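Local coordinates for protein Dok-7 (Mus musculus, PDB 3ML4) that activates the receptor kinase MuSK at the neuromuscular synapse as a dimeric cytoplasmic adaptor, pairing a phosphoinositide-binding PH domain with a PTB domain, at residues B[13-17]-B[92-96]; B[67-71]-B[115-119]. All coordinates share one frame; numbering follows the deposited sequence.

Interaction 1. Residues B[13-17]-B[92-96]; sequences GQVKL and MLGFD
The Phe95 ring carries Val15 CG1 over one of its faces, while Val15 CG2 comes up to the ring atom Phe95 CE2 at 3.9 Å; a further edge-to-face contact joins this ring to Trp104 of helix 98-112. Here the two outer strands of the six-stranded antiparallel PH-domain sheet come together, so the sheet curls towards a closed barrel, with the C-terminal helix of the PH domain, 98-112, packed against its inner side chains. The closure is slender, a single hydrogen-bonded antiparallel bridge between Lys16 and Gly94. Lys16 N gives a nearly straight bond (170° at the hydrogen) to Gly94 O, 2.7 Å away, in the carbonyl plane and on a lone pair. The return bond, from Gly94 N to Lys16 O at 3.0 Å, is more bent. Glycine suits this place because it lets the backbones draw close beside Lys16 CB without a side chain of its own. Beta-branched Val15 presents two methyls to the interior: with CG1 anti to the backbone N (chi1 -174°), that methyl reaches Leu93 CB at 3.9 Å as well as the ring face. Further along, Leu17 and Leu93 run side by side and touch through their CD2 methyls. On the other face Lys16 and Asp96 add a charged pair. The lysine chain, long enough to bend twice, at chi2 and chi3, crosses Asp96 at about a right angle and sets NZ 3.1 Å from Asp96 OD1 in a salt bridge. It reaches that oxygen from above the carboxylate, 38° out of its plane. Beyond the bridge the backbones part too far for direct bonding, and a water fills in, donating to Gln14 O at 2.6 Å and accepting from Asp96 N at 3.2 Å.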
loop_
_atom_site.group_PDB
_atom_site.type_symbol
_atom_site.label_atom_id
_atom_site.label_comp_id
_atom_site.label_asym_id
_atom_site.label_seq_id
_atom_site.Cartn_x
_atom_site.Cartn_y
_atom_site.Cartn_z
ATOM N N GLY B 13 6.448 -14.178 17.820
ATOM C CA GLY B 13 7.415 -14.941 18.597
ATOM C C GLY B 13 7.904 -14.184 19.807
ATOM O O GLY B 13 7.418 -13.088 20.105
ATOM N N GLN B 14 8.866 -14.768 20.513
ATOM C CA GLN B 14 9.414 -14.128 21.703
ATOM C C GLN B 14 10.529 -13.168 21.304
ATOM O O GLN B 14 11.465 -13.539 20.594
ATOM C CB GLN B 14 9.881 -15.166 22.733
ATOM C CG GLN B 14 9.818 -14.682 24.194
ATOM C CD GLN B 14 8.390 -14.472 24.713
ATOM O OE1 GLN B 14 7.412 -14.873 24.076
ATOM N NE2 GLN B 14 8.274 -13.841 25.879
ATOM N N VAL B 15 10.392 -11.922 21.745
ATOM C CA VAL B 15 11.270 -10.832 21.334
ATOM C C VAL B 15 11.488 -9.922 22.529
ATOM O O VAL B 15 10.593 -9.754 23.360
ATOM C CB VAL B 15 10.633 -9.990 20.186
ATOM C CG1 VAL B 15 11.612 -8.948 19.659
ATOM C CG2 VAL B 15 10.155 -10.873 19.042
ATOM N N LYS B 16 12.683 -9.345 22.622
ATOM C CA LYS B 16 12.961 -8.287 23.592
ATOM C C LYS B 16 12.608 -6.893 23.027
ATOM O O LYS B 16 12.714 -6.656 21.823
ATOM C CB LYS B 16 14.412 -8.377 24.068
ATOM C CG LYS B 16 14.578 -9.185 25.367
ATOM C CD LYS B 16 15.693 -10.229 25.296
ATOM C CE LYS B 16 15.163 -11.563 24.767
ATOM N NZ LYS B 16 16.129 -12.689 24.942
ATOM N N LEU B 17 12.170 -5.987 23.899
ATOM C CA LEU B 17 11.718 -4.653 23.493
ATOM C C LEU B 17 12.225 -3.565 24.436
ATOM O O LEU B 17 12.664 -3.855 25.547
ATOM C CB LEU B 17 10.184 -4.597 23.426
ATOM C CG LEU B 17 9.441 -5.542 22.474
ATOM C CD1 LEU B 17 7.972 -5.639 22.852
ATOM C CD2 LEU B 17 9.608 -5.105 21.026
HETATM N N MSE B 92 13.959 -1.061 17.887
HETATM C CA MSE B 92 14.927 -2.154 18.033
HETATM C C MSE B 92 14.292 -3.414 18.604
HETATM O O MSE B 92 13.734 -3.398 19.698
HETATM C CB MSE B 92 16.125 -1.726 18.892
HETATM C CG MSE B 92 16.870 -0.481 18.397
HETATM SE SE MSE B 92 17.471 -0.572 16.531
HETATM C CE MSE B 92 18.748 -2.050 16.652
ATOM N N LEU B 93 14.376 -4.499 17.839
ATOM C CA LEU B 93 13.861 -5.798 18.251
ATOM C C LEU B 93 15.006 -6.693 18.711
ATOM O O LEU B 93 16.076 -6.696 18.106
ATOM C CB LEU B 93 13.107 -6.473 17.100
ATOM C CG LEU B 93 11.887 -5.796 16.461
ATOM C CD1 LEU B 93 11.249 -6.725 15.431
ATOM C CD2 LEU B 93 10.862 -5.390 17.495
ATOM N N GLY B 94 14.769 -7.453 19.778
ATOM C CA GLY B 94 15.794 -8.308 20.361
ATOM C C GLY B 94 15.483 -9.783 20.238
ATOM O O GLY B 94 14.465 -10.259 20.741
ATOM N N PHE B 95 16.376 -10.507 19.573
ATOM C CA PHE B 95 16.220 -11.934 19.369
ATOM C C PHE B 95 17.368 -12.684 20.010
ATOM O O PHE B 95 18.455 -12.138 20.186
ATOM C CB PHE B 95 16.184 -12.264 17.878
ATOM C CG PHE B 95 15.146 -11.509 17.120
ATOM C CD1 PHE B 95 15.447 -10.281 16.543
ATOM C CD2 PHE B 95 13.862 -12.022 16.979
ATOM C CE1 PHE B 95 14.489 -9.574 15.839
ATOM C CE2 PHE B 95 12.893 -11.323 16.273
ATOM C CZ PHE B 95 13.209 -10.094 15.698
ATOM N N ASP B 96 17.111 -13.943 20.346
ATOM C CA ASP B 96 18.134 -14.838 20.866
ATOM C C ASP B 96 18.943 -15.364 19.691
ATOM O O ASP B 96 20.108 -15.009 19.514
ATOM C CB ASP B 96 17.480 -16.007 21.609
ATOM C CG ASP B 96 16.087 -15.671 22.116
ATOM O OD1 ASP B 96 15.846 -14.500 22.499
ATOM O OD2 ASP B 96 15.226 -16.578 22.128
HETATM O O HOH W 1 13.947 -14.360 20.163
#

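Interaction 2. Residues B[67-71]-B[115-119]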
loop_
_atom_site.group_PDB
_atom_site.type_symbol
_atom_site.label_atom_id
_atom_site.label_comp_id
_atom_site.label_asym_id
_atom_site.label_seq_id
_atom_site.Cartn_x
_atom_site.Cartn_y
_atom_site.Cartn_z
ATOM N N CYS B 67 11.220 3.246 6.684
ATOM C CA CYS B 67 12.210 3.547 5.638
ATOM C C CYS B 67 13.050 2.347 5.210
ATOM O O CYS B 67 13.660 2.366 4.135
ATOM C CB CYS B 67 13.191 4.599 6.132
ATOM S SG CYS B 67 12.449 6.113 6.621
ATOM N N GLY B 68 13.120 1.334 6.071
ATOM C CA GLY B 68 13.936 0.164 5.797
ATOM C C GLY B 68 14.161 -0.736 6.990
ATOM O O GLY B 68 13.816 -0.395 8.120
ATOM N N LEU B 69 14.737 -1.902 6.713
ATOM C CA LEU B 69 15.114 -2.862 7.739
ATOM C C LEU B 69 16.603 -3.158 7.690
ATOM O O LEU B 69 17.216 -3.123 6.626
ATOM C CB LEU B 69 14.321 -4.153 7.573
ATOM C CG LEU B 69 12.985 -4.186 8.311
ATOM C CD1 LEU B 69 11.862 -3.654 7.439
ATOM C CD2 LEU B 69 12.690 -5.603 8.735
ATOM N N GLU B 70 17.171 -3.468 8.849
ATOM C CA GLU B 70 18.604 -3.719 8.984
ATOM C C GLU B 70 18.836 -4.588 10.230
ATOM O O GLU B 70 18.632 -4.121 11.351
ATOM C CB GLU B 70 19.355 -2.376 9.053
ATOM C CG GLU B 70 20.745 -2.393 9.667
ATOM C CD GLU B 70 21.853 -2.540 8.660
ATOM O OE1 GLU B 70 22.058 -1.606 7.864
ATOM O OE2 GLU B 70 22.539 -3.583 8.680
ATOM N N PRO B 71 19.212 -5.867 10.030
ATOM C CA PRO B 71 19.508 -6.826 11.098
ATOM C C PRO B 71 20.968 -6.867 11.538
ATOM O O PRO B 71 21.840 -6.392 10.822
ATOM C CB PRO B 71 19.147 -8.164 10.455
ATOM C CG PRO B 71 19.468 -7.968 9.000
ATOM C CD PRO B 71 19.316 -6.493 8.699
ATOM N N VAL B 115 11.702 -3.632 -0.412
ATOM C CA VAL B 115 12.555 -3.058 0.628
ATOM C C VAL B 115 13.918 -3.746 0.652
ATOM O O VAL B 115 14.045 -4.928 0.992
ATOM C CB VAL B 115 11.844 -2.982 2.033
ATOM C CG1 VAL B 115 10.760 -4.032 2.171
ATOM C CG2 VAL B 115 12.839 -3.040 3.203
ATOM N N HIS B 116 14.924 -2.968 0.257
ATOM C CA HIS B 116 16.276 -3.442 -0.003
ATOM C C HIS B 116 17.269 -2.538 0.715
ATOM O O HIS B 116 16.978 -1.367 0.972
ATOM C CB HIS B 116 16.562 -3.391 -1.505
ATOM C CG HIS B 116 15.612 -4.197 -2.337
ATOM N ND1 HIS B 116 15.992 -5.350 -2.995
ATOM C CD2 HIS B 116 14.304 -4.011 -2.633
ATOM C CE1 HIS B 116 14.957 -5.842 -3.648
ATOM N NE2 HIS B 116 13.919 -5.048 -3.446
ATOM N N ARG B 117 18.441 -3.074 1.035
ATOM C CA ARG B 117 19.465 -2.283 1.685
ATOM C C ARG B 117 20.842 -2.636 1.139
ATOM O O ARG B 117 21.124 -3.798 0.844
ATOM C CB ARG B 117 19.405 -2.466 3.207
ATOM C CG ARG B 117 20.280 -3.580 3.742
ATOM C CD ARG B 117 20.062 -3.836 5.207
ATOM N NE ARG B 117 19.325 -5.078 5.394
ATOM C CZ ARG B 117 19.888 -6.280 5.418
ATOM N NH1 ARG B 117 21.208 -6.397 5.285
ATOM N NH2 ARG B 117 19.132 -7.365 5.579
ATOM N N PHE B 118 21.691 -1.622 1.002
ATOM C CA PHE B 118 23.059 -1.804 0.520
ATOM C C PHE B 118 24.027 -1.032 1.401
ATOM O O PHE B 118 23.862 0.176 1.598
ATOM C CB PHE B 118 23.194 -1.302 -0.915
ATOM C CG PHE B 118 22.197 -1.896 -1.877
ATOM C CD1 PHE B 118 22.556 -2.953 -2.702
ATOM C CD2 PHE B 118 20.902 -1.378 -1.974
ATOM C CE1 PHE B 118 21.640 -3.497 -3.607
ATOM C CE2 PHE B 118 19.986 -1.918 -2.865
ATOM C CZ PHE B 118 20.359 -2.979 -3.687
ATOM N N HIS B 119 25.026 -1.733 1.942
ATOM C CA HIS B 119 26.102 -1.096 2.701
ATOM C C HIS B 119 26.960 -0.241 1.767
ATOM O O HIS B 119 27.571 -0.753 0.824
ATOM C CB HIS B 119 26.976 -2.139 3.402
ATOM C CG HIS B 119 26.303 -2.841 4.545
ATOM N ND1 HIS B 119 26.270 -4.215 4.668
ATOM C CD2 HIS B 119 25.603 -2.355 5.601
ATOM C CE1 HIS B 119 25.606 -4.544 5.762
ATOM N NE2 HIS B 119 25.187 -3.435 6.344
HETATM O O HOH W 2 15.993 -2.053 3.929
#
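Arg117 runs extended through chi2 and then turns sharply at chi3 (107°), which lays its guanidinium beside Leu69 and Pro71 of strand 59-71. Glu70 starts with CG anti to the backbone N and bends at chi2, carrying its carboxylate towards His119. The bend in the arginine brings NE to Leu69 O at 3.1 Å, where it makes a weak hydrogen bond, only 123° at the hydrogen, with the oxygen lying at the guanidinium edge. Pro71 CD sits over one face of the same group, offset toward its rim, 3.2 Å from Arg117 NH2. A proline suits that spot: its methylene ring gives a compact apolar surface against the flat cation. This is the seam between the two domains of the fragment, where the end of strand 59-71 from the PH sheet crosses the first strand of the PTB sheet at 59°. The strand axes stay 6.6 Å apart at their closest, so side chains and water span the space in place of sheet pairing. With an alanine in place of Arg117, Leu69 O would probably lose its donor from the PTB strand, and Pro71 the flat group packed against its CD and CG, opening a gap between the domains. Asp105 of helix 98-112 forms a long, weak ion pair with Arg117 NH2, and Arg109 of that helix adds another weak bond to Leu69 O. Toward the C-terminal end of 115-119, Glu70 OE2 lies 3.5 Å from His119 NE2, at the ring edge. At the other end Val115 CG2 faces Leu69 CD1 at 4.4 Å, beside the classic beta bulge of Cys67 and Gly68. Between these regions a water accepts from Leu69 N at 3.1 Å and donates weakly to His116 O.

From the N terminus the chain lays down 13-17, then 67-71, then 92-96 and finally 115-119, so the two contacts cross: each has one segment between the segments of the other. Interaction 1 closes a loop of 74 residues that holds the middle strands of the PH sheet, joining its first strand to its last. The chain then passes through helix 98-112 into the PTB domain, where interaction 2 closes a loop of 43 residues and fastens the fourth PH strand to the first PTB strand. Their centres lie 18 Å apart, with nearest atoms about 6 Å apart. Helix 98-112 packs against both contacts.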